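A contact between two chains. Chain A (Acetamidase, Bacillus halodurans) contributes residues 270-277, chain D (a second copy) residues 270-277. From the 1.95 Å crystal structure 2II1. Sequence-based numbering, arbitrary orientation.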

ATOM      1  N   ASP A 270       5.648  -3.303   6.070  1.00  9.49           N
ATOM      2  CA  ASP A 270       4.634  -2.483   5.393  1.00 10.50           C
ATOM      3  C   ASP A 270       3.504  -3.289   4.773  1.00  9.44           C
ATOM      4  O   ASP A 270       3.738  -4.313   4.128  1.00  9.24           O
ATOM      5  CB  ASP A 270       5.296  -1.667   4.303  1.00  9.81           C
ATOM      6  CG  ASP A 270       6.268  -0.651   4.846  1.00 10.61           C
ATOM      7  OD1 ASP A 270       5.823   0.418   5.310  1.00 11.18           O
ATOM      8  OD2 ASP A 270       7.489  -0.906   4.782  1.00  9.86           O
ATOM      9  N   LEU A 271       2.276  -2.796   4.929  1.00  7.85           N
ATOM     10  CA  LEU A 271       1.124  -3.385   4.308  1.00  8.55           C
ATOM     11  C   LEU A 271       0.929  -2.659   2.998  1.00  9.10           C
ATOM     12  O   LEU A 271       0.829  -1.452   2.972  1.00  8.03           O
ATOM     13  CB  LEU A 271      -0.124  -3.198   5.184  1.00  8.10           C
ATOM     14  CG  LEU A 271      -1.450  -3.733   4.679  1.00 12.36           C
ATOM     15  CD1 LEU A 271      -1.413  -5.243   4.514  1.00  9.81           C
ATOM     16  CD2 LEU A 271      -2.525  -3.267   5.676  1.00 11.50           C
ATOM     17  N   TYR A 272       0.848  -3.426   1.916  1.00 12.37           N
ATOM     18  CA  TYR A 272       0.648  -2.902   0.573  1.00 12.35           C
ATOM     19  C   TYR A 272      -0.599  -3.491  -0.077  1.00 10.94           C
ATOM     20  O   TYR A 272      -1.065  -4.572   0.280  1.00 11.66           O
ATOM     21  CB  TYR A 272       1.836  -3.256  -0.328  1.00 13.11           C
ATOM     22  CG  TYR A 272       3.167  -2.621   0.032  1.00 12.12           C
ATOM     23  CD1 TYR A 272       3.323  -1.224   0.028  1.00 13.97           C
ATOM     24  CD2 TYR A 272       4.269  -3.405   0.361  1.00 11.31           C
ATOM     25  CE1 TYR A 272       4.533  -0.634   0.343  1.00 14.62           C
ATOM     26  CE2 TYR A 272       5.494  -2.821   0.666  1.00  9.93           C
ATOM     27  CZ  TYR A 272       5.611  -1.438   0.660  1.00 13.98           C
ATOM     28  OH  TYR A 272       6.814  -0.867   0.954  1.00 14.34           O
ATOM     29  N   VAL A 273      -1.071  -2.761  -1.074  1.00 10.01           N
ATOM     30  CA  VAL A 273      -2.239  -3.078  -1.865  1.00 12.57           C
ATOM     31  C   VAL A 273      -1.773  -3.598  -3.216  1.00  9.46           C
ATOM     32  O   VAL A 273      -0.924  -2.975  -3.862  1.00 10.03           O
ATOM     33  CB  VAL A 273      -3.091  -1.800  -2.078  1.00 14.45           C
ATOM     34  CG1 VAL A 273      -4.051  -1.957  -3.234  1.00 12.50           C
ATOM     35  CG2 VAL A 273      -3.821  -1.389  -0.780  1.00 15.88           C
ATOM     36  N   SER A 274      -2.324  -4.729  -3.650  1.00  9.01           N
ATOM     37  CA  SER A 274      -1.994  -5.280  -4.956  1.00  8.98           C
ATOM     38  C   SER A 274      -2.936  -4.729  -6.009  1.00 10.36           C
ATOM     39  O   SER A 274      -2.487  -4.117  -6.967  1.00  8.96           O
ATOM     40  CB  SER A 274      -2.034  -6.817  -4.967  1.00  8.08           C
ATOM     41  OG  SER A 274      -0.896  -7.355  -4.308  1.00 13.98           O
ATOM     42  N   GLN A 275      -4.231  -4.985  -5.830  1.00 10.09           N
ATOM     43  CA  GLN A 275      -5.265  -4.551  -6.763  1.00 10.44           C
ATOM     44  C   GLN A 275      -6.540  -4.394  -5.970  1.00  8.12           C
ATOM     45  O   GLN A 275      -6.730  -5.147  -5.010  1.00 10.67           O
ATOM     46  CB  GLN A 275      -5.475  -5.587  -7.895  1.00  6.99           C
ATOM     47  CG  GLN A 275      -5.813  -7.037  -7.463  1.00  8.85           C
ATOM     48  CD  GLN A 275      -7.299  -7.247  -7.106  1.00 11.10           C
ATOM     49  OE1 GLN A 275      -8.161  -6.426  -7.461  1.00 11.30           O
ATOM     50  NE2 GLN A 275      -7.593  -8.341  -6.397  1.00  7.65           N
ATOM     51  N   ILE A 276      -7.425  -3.480  -6.381  1.00 10.35           N
ATOM     52  CA  ILE A 276      -8.755  -3.322  -5.748  1.00 10.95           C
ATOM     53  C   ILE A 276      -9.938  -3.485  -6.699  1.00 13.45           C
ATOM     54  O   ILE A 276     -11.081  -3.066  -6.387  1.00 10.46           O
ATOM     55  CB  ILE A 276      -8.870  -1.972  -4.979  1.00 11.12           C
ATOM     56  CG1 ILE A 276      -8.765  -0.770  -5.919  1.00 13.60           C
ATOM     57  CG2 ILE A 276      -7.784  -1.876  -3.931  1.00 15.22           C
ATOM     58  CD1 ILE A 276      -9.146   0.550  -5.275  1.00  9.71           C
ATOM     59  N   VAL A 277      -9.687  -4.119  -7.844  1.00 11.71           N
ATOM     60  CA  VAL A 277     -10.656  -4.091  -8.960  1.00 12.67           C
ATOM     61  C   VAL A 277     -11.241  -5.458  -9.349  1.00 10.61           C
ATOM     62  O   VAL A 277     -12.173  -5.506 -10.129  1.00 12.75           O
ATOM     63  CB  VAL A 277     -10.034  -3.430 -10.219  1.00  8.79           C
ATOM     64  CG1 VAL A 277      -9.703  -1.982  -9.929  1.00  3.69           C
ATOM     65  CG2 VAL A 277      -8.824  -4.194 -10.665  1.00  5.98           C
TER
ATOM     66  N   ASP D 270       0.490   4.601  -7.527  1.00  9.40           N
ATOM     67  CA  ASP D 270       0.391   3.598  -6.481  1.00  8.28           C
ATOM     68  C   ASP D 270      -0.559   3.995  -5.352  1.00  9.24           C
ATOM     69  O   ASP D 270      -0.472   5.080  -4.757  1.00  7.81           O
ATOM     70  CB  ASP D 270       1.761   3.309  -5.886  1.00 10.89           C
ATOM     71  CG  ASP D 270       2.715   2.650  -6.882  1.00 12.10           C
ATOM     72  OD1 ASP D 270       2.537   1.444  -7.204  1.00 12.09           O
ATOM     73  OD2 ASP D 270       3.662   3.334  -7.319  1.00 13.62           O
ATOM     74  N   LEU D 271      -1.475   3.091  -5.058  1.00  8.58           N
ATOM     75  CA  LEU D 271      -2.314   3.212  -3.888  1.00  8.83           C
ATOM     76  C   LEU D 271      -1.605   2.560  -2.686  1.00  8.16           C
ATOM     77  O   LEU D 271      -1.230   1.417  -2.744  1.00 11.89           O
ATOM     78  CB  LEU D 271      -3.643   2.552  -4.157  1.00  6.37           C
ATOM     79  CG  LEU D 271      -4.738   2.637  -3.094  1.00  8.79           C
ATOM     80  CD1 LEU D 271      -5.092   4.087  -2.749  1.00  3.62           C
ATOM     81  CD2 LEU D 271      -5.891   1.860  -3.661  1.00 12.39           C
ATOM     82  N   TYR D 272      -1.439   3.331  -1.620  1.00  9.70           N
ATOM     83  CA  TYR D 272      -0.825   2.912  -0.367  1.00 10.62           C
ATOM     84  C   TYR D 272      -1.780   3.017   0.836  1.00 10.63           C
ATOM     85  O   TYR D 272      -2.772   3.739   0.813  1.00  9.97           O
ATOM     86  CB  TYR D 272       0.440   3.752  -0.082  1.00 12.86           C
ATOM     87  CG  TYR D 272       1.555   3.590  -1.085  1.00 11.68           C
ATOM     88  CD1 TYR D 272       2.127   2.335  -1.333  1.00 11.84           C
ATOM     89  CD2 TYR D 272       2.032   4.684  -1.806  1.00  8.77           C
ATOM     90  CE1 TYR D 272       3.216   2.198  -2.264  1.00  6.56           C
ATOM     91  CE2 TYR D 272       3.069   4.544  -2.732  1.00 17.46           C
ATOM     92  CZ  TYR D 272       3.640   3.299  -2.970  1.00 15.47           C
ATOM     93  OH  TYR D 272       4.679   3.193  -3.872  1.00 15.67           O
ATOM     94  N   VAL D 273      -1.450   2.257   1.881  1.00 12.10           N
ATOM     95  CA  VAL D 273      -2.212   2.182   3.129  1.00 12.37           C
ATOM     96  C   VAL D 273      -1.435   3.001   4.148  1.00 10.77           C
ATOM     97  O   VAL D 273      -0.210   2.848   4.260  1.00  6.96           O
ATOM     98  CB  VAL D 273      -2.297   0.725   3.650  1.00 10.96           C
ATOM     99  CG1 VAL D 273      -3.135   0.642   4.892  1.00 15.99           C
ATOM    100  CG2 VAL D 273      -2.824  -0.191   2.549  1.00  7.79           C
ATOM    101  N   SER D 274      -2.124   3.900   4.842  1.00  7.78           N
ATOM    102  CA  SER D 274      -1.480   4.642   5.921  1.00  7.53           C
ATOM    103  C   SER D 274      -1.645   3.853   7.221  1.00  8.32           C
ATOM    104  O   SER D 274      -0.665   3.463   7.822  1.00  8.19           O
ATOM    105  CB  SER D 274      -1.989   6.066   6.028  1.00  6.29           C
ATOM    106  OG  SER D 274      -1.520   6.864   4.956  1.00  8.55           O
ATOM    107  N   GLN D 275      -2.893   3.574   7.619  1.00  9.38           N
ATOM    108  CA  GLN D 275      -3.149   2.866   8.858  1.00 10.97           C
ATOM    109  C   GLN D 275      -4.511   2.242   8.756  1.00  8.56           C
ATOM    110  O   GLN D 275      -5.392   2.819   8.126  1.00  6.99           O
ATOM    111  CB  GLN D 275      -3.083   3.798  10.088  1.00 12.00           C
ATOM    112  CG  GLN D 275      -3.985   5.067  10.051  1.00 10.90           C
ATOM    113  CD  GLN D 275      -5.410   4.819  10.409  1.00 13.26           C
ATOM    114  OE1 GLN D 275      -5.751   3.773  10.978  1.00  8.39           O
ATOM    115  NE2 GLN D 275      -6.280   5.798  10.092  1.00  8.65           N
ATOM    116  N   ILE D 276      -4.651   1.054   9.331  1.00  8.99           N
ATOM    117  CA  ILE D 276      -5.951   0.319   9.348  1.00  9.72           C
ATOM    118  C   ILE D 276      -6.509   0.175  10.776  1.00  7.93           C
ATOM    119  O   ILE D 276      -7.327  -0.700  11.055  1.00 10.95           O
ATOM    120  CB  ILE D 276      -5.853  -1.084   8.621  1.00 11.23           C
ATOM    121  CG1 ILE D 276      -4.765  -1.995   9.207  1.00 14.56           C
ATOM    122  CG2 ILE D 276      -5.565  -0.883   7.178  1.00 12.49           C
ATOM    123  CD1 ILE D 276      -4.715  -3.388   8.595  1.00 11.89           C
ATOM    124  N   VAL D 277      -6.077   1.031  11.699  1.00 10.68           N
ATOM    125  CA  VAL D 277      -6.344   0.761  13.130  1.00 10.63           C
ATOM    126  C   VAL D 277      -7.070   1.841  13.913  1.00 12.37           C
ATOM    127  O   VAL D 277      -7.441   1.600  15.080  1.00 10.52           O
ATOM    128  CB  VAL D 277      -5.076   0.364  13.895  1.00  8.07           C
ATOM    129  CG1 VAL D 277      -4.509  -0.941  13.345  1.00  9.51           C
ATOM    130  CG2 VAL D 277      -4.060   1.484  13.872  1.00  6.98           C
TER
HETATM  131  O   HOH W   1       1.169   0.872   1.601  1.00  8.91           O
HETATM  132  O   HOH W   2       0.339  -0.506  -1.952  1.00 11.43           O

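Two edge-to-edge strands meet here without a direct hydrogen bond between them; water does the joining. Water 1 donates to A:Leu271 O at 2.7 Å and accepts from D:Val273 N at 3.0 Å. Water 2 makes the matching link, accepting from A:Val273 N at 2.8 Å and lying 2.6 Å from D:Leu271 O, to which it is able to donate. Each water thus lies between a carbonyl on one chain and an amide on the other, the pairing a continuous sheet would make directly.

The strands, residues 270-275 in both copies, run roughly antiparallel, with 145° between their directions and axes 5.8 Å apart at closest approach. The register centers on A:Tyr272 and D:Tyr272, whose CA atoms lie 6.1 Å apart, and the contacts repeat about this point with the chains exchanged.

Most of the packing falls to the aliphatic side chains, whose CA-to-CB bonds point toward the partner at A:Leu271, A:Val273 and A:Ile276 and at D:Leu271, D:Val273 and D:Ile276. At the center, A:Val273 CG2 meets D:Val273 CG2 at 3.7 Å. Outside this pair, A:Leu271 CD2 lies 3.7 Å from D:Ile276 CD1 and 4.0 Å from D:Val273 CG1; reciprocally, D:Leu271 CD2 sits 3.9 Å from A:Ile276 CD1 and 4.3 Å from A:Val273 CG1. These methyl contacts bury apolar surface and need no precise directional alignment.

The tyrosines meet by their edges, A:Tyr272 CD1 to D:Tyr272 CD1 at 4.0 Å. Neither CA-to-CB bond points toward the partner; both side chains are m at chi1, and their ends come nearer the partner than those bonds suggest.

At the end of the strand, A:Gln275 OE1 accepts from A:Val277 N of the following loop at 2.8 Å, and D:Gln275 OE1 from D:Val277 N at 2.9 Å, tying the side chain to the local backbone on each copy. The rule to read here is aliphatic packing with a tyrosine edge contact for burial, and bridging water for the backbone.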